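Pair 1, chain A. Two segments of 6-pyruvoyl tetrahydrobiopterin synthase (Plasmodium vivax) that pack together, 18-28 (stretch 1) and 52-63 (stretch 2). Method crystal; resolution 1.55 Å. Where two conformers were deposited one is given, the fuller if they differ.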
# COMPACT_ATOMS: atom_id res chain seq x y z
N ASP A 18 14.23 -28.76 16.20
CA ASP A 18 13.09 -27.78 16.28
C ASP A 18 13.36 -26.57 15.42
O ASP A 18 14.47 -26.03 15.41
CB ASP A 18 12.86 -27.33 17.71
CG ASP A 18 11.86 -28.20 18.45
OD1 ASP A 18 10.70 -28.32 17.98
OD2 ASP A 18 12.23 -28.74 19.51
N GLN A 19 12.30 -26.09 14.77
CA GLN A 19 12.41 -24.99 13.84
C GLN A 19 11.55 -23.81 14.33
O GLN A 19 10.34 -23.96 14.50
CB GLN A 19 11.94 -25.44 12.46
CG GLN A 19 12.80 -26.57 11.84
CD GLN A 19 14.11 -26.09 11.23
OE1 GLN A 19 14.37 -24.89 11.13
NE2 GLN A 19 14.95 -27.04 10.83
N ILE A 20 12.20 -22.67 14.57
CA ILE A 20 11.53 -21.44 15.01
C ILE A 20 10.90 -20.76 13.81
O ILE A 20 11.49 -20.69 12.72
CB ILE A 20 12.51 -20.45 15.69
CG1 ILE A 20 13.09 -21.04 16.97
CG2 ILE A 20 11.80 -19.09 16.01
CD1 ILE A 20 14.40 -20.39 17.43
N ALA A 21 9.69 -20.24 14.00
CA ALA A 21 9.11 -19.34 13.03
C ALA A 21 8.50 -18.16 13.76
O ALA A 21 8.06 -18.29 14.90
CB ALA A 21 8.03 -20.01 12.10
N GLU A 22 8.48 -17.03 13.07
CA GLU A 22 7.83 -15.80 13.55
C GLU A 22 6.60 -15.55 12.71
O GLU A 22 6.69 -15.47 11.51
CB GLU A 22 8.78 -14.63 13.43
CG GLU A 22 8.27 -13.31 13.84
CD GLU A 22 9.36 -12.27 13.66
OE1 GLU A 22 9.33 -11.51 12.66
OE2 GLU A 22 10.27 -12.23 14.49
N LEU A 23 5.45 -15.41 13.37
CA LEU A 23 4.20 -15.15 12.67
C LEU A 23 3.83 -13.67 12.85
O LEU A 23 4.04 -13.09 13.94
CB LEU A 23 3.08 -16.00 13.22
CG LEU A 23 3.27 -17.49 13.11
CD1 LEU A 23 2.00 -18.21 13.56
CD2 LEU A 23 3.73 -17.98 11.74
N LEU A 24 3.26 -13.09 11.80
CA LEU A 24 2.77 -11.72 11.80
C LEU A 24 1.36 -11.71 11.28
O LEU A 24 1.10 -12.23 10.17
CB LEU A 24 3.62 -10.83 10.90
CG LEU A 24 3.11 -9.39 10.67
CD1 LEU A 24 3.15 -8.59 11.96
CD2 LEU A 24 3.99 -8.75 9.60
N VAL A 25 0.46 -11.11 12.04
CA VAL A 25 -0.86 -10.85 11.52
C VAL A 25 -1.11 -9.32 11.57
O VAL A 25 -0.90 -8.66 12.58
CB VAL A 25 -2.00 -11.63 12.25
CG1 VAL A 25 -1.86 -13.11 12.00
CG2 VAL A 25 -2.08 -11.30 13.74
N GLU A 26 -1.55 -8.80 10.42
CA GLU A 26 -1.75 -7.38 10.21
C GLU A 26 -2.81 -7.14 9.19
O GLU A 26 -2.85 -7.75 8.15
CB GLU A 26 -0.43 -6.69 9.79
CG GLU A 26 0.01 -6.82 8.36
CD GLU A 26 1.46 -6.34 8.16
OE1 GLU A 26 1.89 -5.41 8.88
OE2 GLU A 26 2.17 -6.94 7.31
N SER A 27 -3.68 -6.18 9.47
CA SER A 27 -4.83 -5.96 8.61
C SER A 27 -5.44 -4.61 8.88
O SER A 27 -5.53 -4.21 10.03
CB SER A 27 -5.92 -7.01 8.88
OG SER A 27 -6.94 -6.92 7.85
N PRO A 28 -5.90 -3.92 7.82
CA PRO A 28 -6.71 -2.73 8.11
C PRO A 28 -7.96 -3.04 8.97
O PRO A 28 -8.55 -2.11 9.57
CB PRO A 28 -7.08 -2.19 6.71
CG PRO A 28 -6.81 -3.29 5.77
CD PRO A 28 -5.73 -4.14 6.37
N TYR A 52 -6.83 3.89 14.60
CA TYR A 52 -5.70 3.14 15.12
C TYR A 52 -5.64 1.77 14.49
O TYR A 52 -6.66 1.15 14.22
CB TYR A 52 -5.83 2.95 16.62
CG TYR A 52 -5.61 4.18 17.50
CD1 TYR A 52 -4.35 4.50 17.98
CD2 TYR A 52 -6.65 5.03 17.85
CE1 TYR A 52 -4.12 5.59 18.84
CE2 TYR A 52 -6.43 6.13 18.67
CZ TYR A 52 -5.18 6.42 19.15
OH TYR A 52 -5.04 7.54 19.95
N ASN A 53 -4.43 1.27 14.28
CA ASN A 53 -4.24 -0.06 13.73
C ASN A 53 -3.26 -0.88 14.60
O ASN A 53 -2.32 -0.32 15.15
CB ASN A 53 -3.65 0.07 12.34
CG ASN A 53 -3.60 -1.23 11.64
OD1 ASN A 53 -2.54 -1.87 11.58
ND2 ASN A 53 -4.74 -1.69 11.21
N VAL A 54 -3.51 -2.19 14.73
CA VAL A 54 -2.75 -3.09 15.57
C VAL A 54 -2.26 -4.22 14.73
O VAL A 54 -3.04 -4.84 14.00
CB VAL A 54 -3.66 -3.75 16.67
CG1 VAL A 54 -2.89 -4.85 17.43
CG2 VAL A 54 -4.16 -2.73 17.60
N SER A 55 -0.97 -4.54 14.88
CA SER A 55 -0.46 -5.81 14.38
C SER A 55 0.13 -6.62 15.51
O SER A 55 0.60 -6.09 16.50
CB SER A 55 0.54 -5.62 13.27
OG SER A 55 1.70 -5.01 13.74
N LEU A 56 0.14 -7.94 15.34
CA LEU A 56 0.70 -8.86 16.32
C LEU A 56 1.75 -9.74 15.66
O LEU A 56 1.49 -10.31 14.59
CB LEU A 56 -0.40 -9.75 16.91
CG LEU A 56 0.01 -10.93 17.77
CD1 LEU A 56 0.62 -10.46 19.09
CD2 LEU A 56 -1.22 -11.83 18.03
N ARG A 57 2.91 -9.82 16.32
CA ARG A 57 4.00 -10.70 15.93
C ARG A 57 4.30 -11.62 17.11
O ARG A 57 4.27 -11.20 18.27
CB ARG A 57 5.21 -9.87 15.58
CG ARG A 57 6.48 -10.59 15.16
CD ARG A 57 7.50 -9.52 14.65
NE ARG A 57 6.84 -8.39 13.96
CZ ARG A 57 7.09 -7.95 12.72
NH1 ARG A 57 8.02 -8.49 11.95
NH2 ARG A 57 6.40 -6.92 12.25
N LEU A 58 4.62 -12.86 16.79
CA LEU A 58 5.01 -13.80 17.84
C LEU A 58 6.03 -14.78 17.30
O LEU A 58 6.20 -14.89 16.08
CB LEU A 58 3.80 -14.51 18.44
CG LEU A 58 2.86 -15.34 17.54
CD1 LEU A 58 3.48 -16.68 17.16
CD2 LEU A 58 1.55 -15.58 18.28
N ARG A 59 6.72 -15.49 18.20
CA ARG A 59 7.72 -16.50 17.84
C ARG A 59 7.47 -17.77 18.63
O ARG A 59 7.13 -17.72 19.85
CB ARG A 59 9.14 -16.01 18.12
CG ARG A 59 9.52 -14.77 17.34
CD ARG A 59 10.78 -14.15 17.82
NE ARG A 59 11.02 -12.88 17.17
CZ ARG A 59 11.72 -11.88 17.70
NH1 ARG A 59 12.25 -12.02 18.90
NH2 ARG A 59 11.88 -10.76 17.02
N GLY A 60 7.67 -18.91 17.98
CA GLY A 60 7.64 -20.21 18.67
C GLY A 60 8.20 -21.24 17.72
O GLY A 60 8.66 -20.90 16.63
N ASN A 61 8.17 -22.49 18.12
CA ASN A 61 8.56 -23.58 17.24
C ASN A 61 7.37 -24.04 16.41
O ASN A 61 6.23 -24.04 16.90
CB ASN A 61 9.08 -24.77 18.06
CG ASN A 61 10.30 -24.44 18.88
OD1 ASN A 61 11.14 -23.67 18.47
ND2 ASN A 61 10.39 -25.05 20.05
N ILE A 62 7.64 -24.46 15.18
CA ILE A 62 6.59 -25.07 14.34
C ILE A 62 6.21 -26.40 15.00
O ILE A 62 7.11 -27.23 15.31
CB ILE A 62 7.08 -25.31 12.90
CG1 ILE A 62 7.56 -24.01 12.28
CG2 ILE A 62 5.98 -25.93 12.03
CD1 ILE A 62 8.35 -24.18 11.00
N GLN A 63 4.92 -26.59 15.28
CA GLN A 63 4.41 -27.80 15.93
C GLN A 63 4.14 -28.92 14.92
O GLN A 63 4.27 -28.72 13.71
CB GLN A 63 3.14 -27.46 16.69
CG GLN A 63 3.35 -26.40 17.74
CD GLN A 63 4.36 -26.84 18.80
OE1 GLN A 63 4.10 -27.77 19.57
NE2 GLN A 63 5.53 -26.25 18.78
O HOH W 1 8.05 -28.65 17.92
O HOH W 2 -2.61 -4.50 11.49

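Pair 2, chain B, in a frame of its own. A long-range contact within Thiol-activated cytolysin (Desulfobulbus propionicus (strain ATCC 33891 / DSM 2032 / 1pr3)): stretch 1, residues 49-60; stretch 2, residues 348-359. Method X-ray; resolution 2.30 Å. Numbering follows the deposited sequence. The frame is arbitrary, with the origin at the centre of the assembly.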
# COMPACT_ATOMS: atom_id res chain seq x y z
N THR B 49 1.53 -6.91 6.84
CA THR B 49 2.65 -5.98 6.80
C THR B 49 2.63 -5.11 8.06
O THR B 49 1.57 -4.87 8.65
CB THR B 49 2.58 -5.14 5.51
OG1 THR B 49 3.77 -4.36 5.39
CG2 THR B 49 1.34 -4.24 5.47
N ARG B 50 3.80 -4.68 8.52
CA ARG B 50 3.92 -3.96 9.77
C ARG B 50 4.72 -2.70 9.54
O ARG B 50 5.68 -2.68 8.77
CB ARG B 50 4.58 -4.81 10.86
CG ARG B 50 3.62 -5.89 11.41
CD ARG B 50 4.30 -6.84 12.38
NE ARG B 50 5.48 -7.40 11.74
CZ ARG B 50 6.34 -8.22 12.32
NH1 ARG B 50 6.18 -8.60 13.58
NH2 ARG B 50 7.36 -8.65 11.61
N GLU B 51 4.31 -1.65 10.22
CA GLU B 51 4.92 -0.35 10.06
C GLU B 51 5.04 0.32 11.42
O GLU B 51 4.11 0.29 12.23
CB GLU B 51 4.11 0.52 9.14
CG GLU B 51 4.88 1.63 8.49
CD GLU B 51 3.94 2.55 7.69
OE1 GLU B 51 2.68 2.34 7.72
OE2 GLU B 51 4.46 3.48 7.03
N LYS B 52 6.19 0.93 11.64
CA LYS B 52 6.50 1.66 12.83
C LYS B 52 6.01 3.08 12.63
O LYS B 52 6.37 3.72 11.63
CB LYS B 52 8.01 1.63 13.08
CG LYS B 52 8.42 2.29 14.38
CD LYS B 52 9.91 2.06 14.73
CE LYS B 52 10.48 3.32 15.44
NZ LYS B 52 11.40 3.08 16.58
N CYS B 53 5.18 3.55 13.58
CA CYS B 53 4.59 4.88 13.55
C CYS B 53 4.71 5.53 14.90
O CYS B 53 4.88 4.86 15.92
CB CYS B 53 3.08 4.90 13.22
SG CYS B 53 2.62 3.94 11.84
N SER B 54 4.57 6.85 14.91
CA SER B 54 4.41 7.63 16.12
C SER B 54 3.22 8.57 15.96
O SER B 54 2.83 8.97 14.87
CB SER B 54 5.69 8.36 16.46
OG SER B 54 5.82 9.58 15.79
N TYR B 55 2.56 8.83 17.07
CA TYR B 55 1.40 9.68 17.09
C TYR B 55 1.76 10.84 18.00
O TYR B 55 2.30 10.62 19.08
CB TYR B 55 0.17 8.95 17.60
CG TYR B 55 -1.05 9.84 17.62
CD1 TYR B 55 -1.73 10.15 16.44
CD2 TYR B 55 -1.52 10.37 18.80
CE1 TYR B 55 -2.83 10.98 16.43
CE2 TYR B 55 -2.66 11.24 18.82
CZ TYR B 55 -3.29 11.53 17.64
OH TYR B 55 -4.38 12.33 17.60
N GLU B 56 1.43 12.05 17.57
CA GLU B 56 1.77 13.29 18.24
C GLU B 56 0.47 14.03 18.44
O GLU B 56 -0.26 14.22 17.47
CB GLU B 56 2.66 14.10 17.34
CG GLU B 56 3.55 15.10 17.94
CD GLU B 56 4.94 15.10 17.29
OE1 GLU B 56 5.63 16.14 17.43
OE2 GLU B 56 5.37 14.06 16.69
N ALA B 57 0.24 14.51 19.67
CA ALA B 57 -0.94 15.31 19.98
C ALA B 57 -0.82 16.02 21.33
O ALA B 57 -0.05 15.61 22.20
CB ALA B 57 -2.20 14.44 19.98
N ASP B 58 -1.59 17.08 21.48
CA ASP B 58 -1.71 17.72 22.80
C ASP B 58 -2.29 16.75 23.82
O ASP B 58 -3.32 16.13 23.58
CB ASP B 58 -2.60 18.95 22.68
CG ASP B 58 -1.96 20.05 21.88
OD1 ASP B 58 -0.69 20.07 21.74
OD2 ASP B 58 -2.74 20.89 21.38
N PHE B 59 -1.60 16.59 24.95
CA PHE B 59 -2.03 15.64 25.97
C PHE B 59 -3.05 16.32 26.88
O PHE B 59 -2.73 17.31 27.57
CB PHE B 59 -0.84 15.12 26.78
CG PHE B 59 -1.18 14.01 27.75
CD1 PHE B 59 -2.06 12.99 27.41
CD2 PHE B 59 -0.58 13.98 29.01
CE1 PHE B 59 -2.36 11.96 28.32
CE2 PHE B 59 -0.86 12.96 29.92
CZ PHE B 59 -1.75 11.94 29.58
N ASP B 60 -4.26 15.78 26.87
CA ASP B 60 -5.34 16.19 27.77
C ASP B 60 -5.22 15.49 29.13
O ASP B 60 -5.07 14.26 29.20
CB ASP B 60 -6.71 15.81 27.18
CG ASP B 60 -7.49 17.00 26.71
OD1 ASP B 60 -7.02 18.14 26.94
OD2 ASP B 60 -8.58 16.79 26.10
N GLY B 348 0.01 22.88 29.73
CA GLY B 348 -0.37 21.86 28.77
C GLY B 348 0.88 21.34 28.09
O GLY B 348 1.78 22.10 27.74
N VAL B 349 0.96 20.02 27.93
CA VAL B 349 2.08 19.44 27.21
C VAL B 349 1.62 18.77 25.92
O VAL B 349 0.44 18.46 25.73
CB VAL B 349 2.87 18.44 28.07
CG1 VAL B 349 3.65 19.20 29.13
CG2 VAL B 349 1.98 17.43 28.71
N HIS B 350 2.59 18.62 25.01
CA HIS B 350 2.57 17.78 23.82
C HIS B 350 3.02 16.38 24.21
O HIS B 350 3.89 16.22 25.07
CB HIS B 350 3.55 18.34 22.78
CG HIS B 350 3.05 18.32 21.38
ND1 HIS B 350 1.90 18.97 20.98
CD2 HIS B 350 3.58 17.75 20.25
CE1 HIS B 350 1.72 18.78 19.68
NE2 HIS B 350 2.73 18.05 19.22
N GLY B 351 2.44 15.38 23.58
CA GLY B 351 2.87 14.02 23.78
C GLY B 351 3.19 13.34 22.47
O GLY B 351 2.59 13.63 21.43
N THR B 352 4.13 12.41 22.53
CA THR B 352 4.46 11.54 21.40
C THR B 352 4.55 10.11 21.90
O THR B 352 5.01 9.88 23.02
CB THR B 352 5.80 11.89 20.75
OG1 THR B 352 5.70 13.13 20.04
CG2 THR B 352 6.26 10.77 19.79
N THR B 353 4.15 9.16 21.07
CA THR B 353 4.26 7.75 21.43
C THR B 353 4.34 6.93 20.13
O THR B 353 3.70 7.27 19.15
CB THR B 353 3.07 7.33 22.30
OG1 THR B 353 3.26 5.99 22.79
CG2 THR B 353 1.78 7.43 21.48
N GLU B 354 5.15 5.88 20.14
CA GLU B 354 5.34 5.04 18.97
C GLU B 354 4.53 3.77 19.12
O GLU B 354 4.17 3.35 20.22
CB GLU B 354 6.81 4.72 18.76
CG GLU B 354 7.65 5.98 18.63
CD GLU B 354 9.15 5.72 18.57
OE1 GLU B 354 9.57 4.60 18.94
OE2 GLU B 354 9.90 6.65 18.16
N TYR B 355 4.19 3.19 17.98
CA TYR B 355 3.41 1.98 17.94
C TYR B 355 3.70 1.27 16.63
O TYR B 355 4.25 1.84 15.69
CB TYR B 355 1.92 2.26 18.12
CG TYR B 355 1.28 3.15 17.09
CD1 TYR B 355 1.30 4.52 17.21
CD2 TYR B 355 0.57 2.60 16.05
CE1 TYR B 355 0.65 5.34 16.26
CE2 TYR B 355 -0.08 3.38 15.12
CZ TYR B 355 -0.02 4.75 15.23
OH TYR B 355 -0.65 5.52 14.28
N VAL B 356 3.32 -0.01 16.59
CA VAL B 356 3.42 -0.84 15.40
C VAL B 356 2.04 -1.00 14.77
O VAL B 356 1.17 -1.68 15.32
CB VAL B 356 4.00 -2.22 15.75
CG1 VAL B 356 4.14 -3.02 14.49
CG2 VAL B 356 5.33 -2.07 16.43
N ALA B 357 1.82 -0.39 13.61
CA ALA B 357 0.54 -0.56 12.91
C ALA B 357 0.67 -1.82 12.07
O ALA B 357 1.65 -1.95 11.33
CB ALA B 357 0.20 0.63 12.01
N GLU B 358 -0.30 -2.73 12.19
CA GLU B 358 -0.33 -3.96 11.40
C GLU B 358 -1.43 -3.95 10.35
O GLU B 358 -2.60 -3.79 10.68
CB GLU B 358 -0.52 -5.18 12.30
CG GLU B 358 0.43 -5.16 13.45
CD GLU B 358 0.21 -6.33 14.40
OE1 GLU B 358 1.22 -6.94 14.87
OE2 GLU B 358 -0.98 -6.70 14.59
N LYS B 359 -1.06 -4.10 9.08
CA LYS B 359 -2.01 -4.10 7.98
C LYS B 359 -2.07 -5.52 7.42
O LYS B 359 -1.04 -6.10 7.08
CB LYS B 359 -1.62 -3.12 6.87
CG LYS B 359 -2.58 -3.20 5.67
CD LYS B 359 -2.13 -2.33 4.52
CE LYS B 359 -3.23 -2.17 3.47
NZ LYS B 359 -4.54 -2.81 3.81
O HOH W 3 3.70 18.64 16.64

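Pairs 1 and 2 are each two neighbouring antiparallel strands of a β-sheet, and 14 central residues superpose with an RMSD of 0.4 Å. The N-to-C directions of the strands differ by 163° in pair 1 and 143° in pair 2. Backbone hydrogen bonds set the register. In pair 1, A:Leu23 N reaches A:Leu58 O and A:Leu58 N returns to A:Leu23 O, both at 2.9 Å; in pair 2 the matching residues B:Tyr55 and B:Thr353 do the same, with B:Tyr55 N to B:Thr353 O at 2.8 Å and B:Thr353 N to B:Tyr55 O at 3.1 Å. Between these rungs, CA-H...O contacts close the gap, as from A:Glu22 CA to A:Leu58 O and from the equivalent B:Ser54 CA to B:Thr353 O, each 3.1 Å.

The side chains fill this common frame differently. On the face bearing A:Glu22, A:Arg57 and A:Arg59, pair 1 relies on charge: the extended A:Glu22 (chi1 and chi2 both t) accepts a hydrogen bond from A:Arg59 NE to its OE2 (2.9 Å) and a weak one from A:Arg57 NH1 to its OE1 (3.4 Å), each part of a salt bridge. A:Leu24 CD1 lies over one face of the A:Arg57 guanidinium, 3.7 Å from A:Arg57 NH2. At the A:Glu22 position pair 2 has the short B:Ser54, whose CB packs 3.8 Å from B:Glu354 CG. B:Glu56, matching A:Leu24, brings its CG within 3.3 Å of B:His350 NE2, and water 3 joins the two side chains, lying 3.3 Å from B:Glu56 OE1 and 2.8 Å from B:His350 NE2. The imidazole also donates from B:His350 ND1 to B:Asp58 OD1 (2.9 Å).

The other face is largely apolar where the strands touch, but its bulk is distributed differently. A:Ala21 faces A:Gly60, and its CB meets A:Ile62 CG1 at 4.0 Å; A:Leu23 CB packs on A:Leu58 CD1 (4.0 Å) and A:Val25 CG2 on A:Leu56 CB (3.9 Å). Pair 2 places B:Tyr355 where pair 1 has A:Gly60. With chi1 p, its ring lies against the neighbouring strand: B:Cys53 CB sits over one face, 3.7 Å from B:Tyr355 CZ, while B:Tyr55 CB approaches the edge, 3.9 Å from B:Tyr355 CE1. Glycine instead occupies the A:Leu56 position, as B:Gly351 opposite B:Ala57. One aromatic ring thus spans positions that pair 1 covers with successive aliphatic contacts.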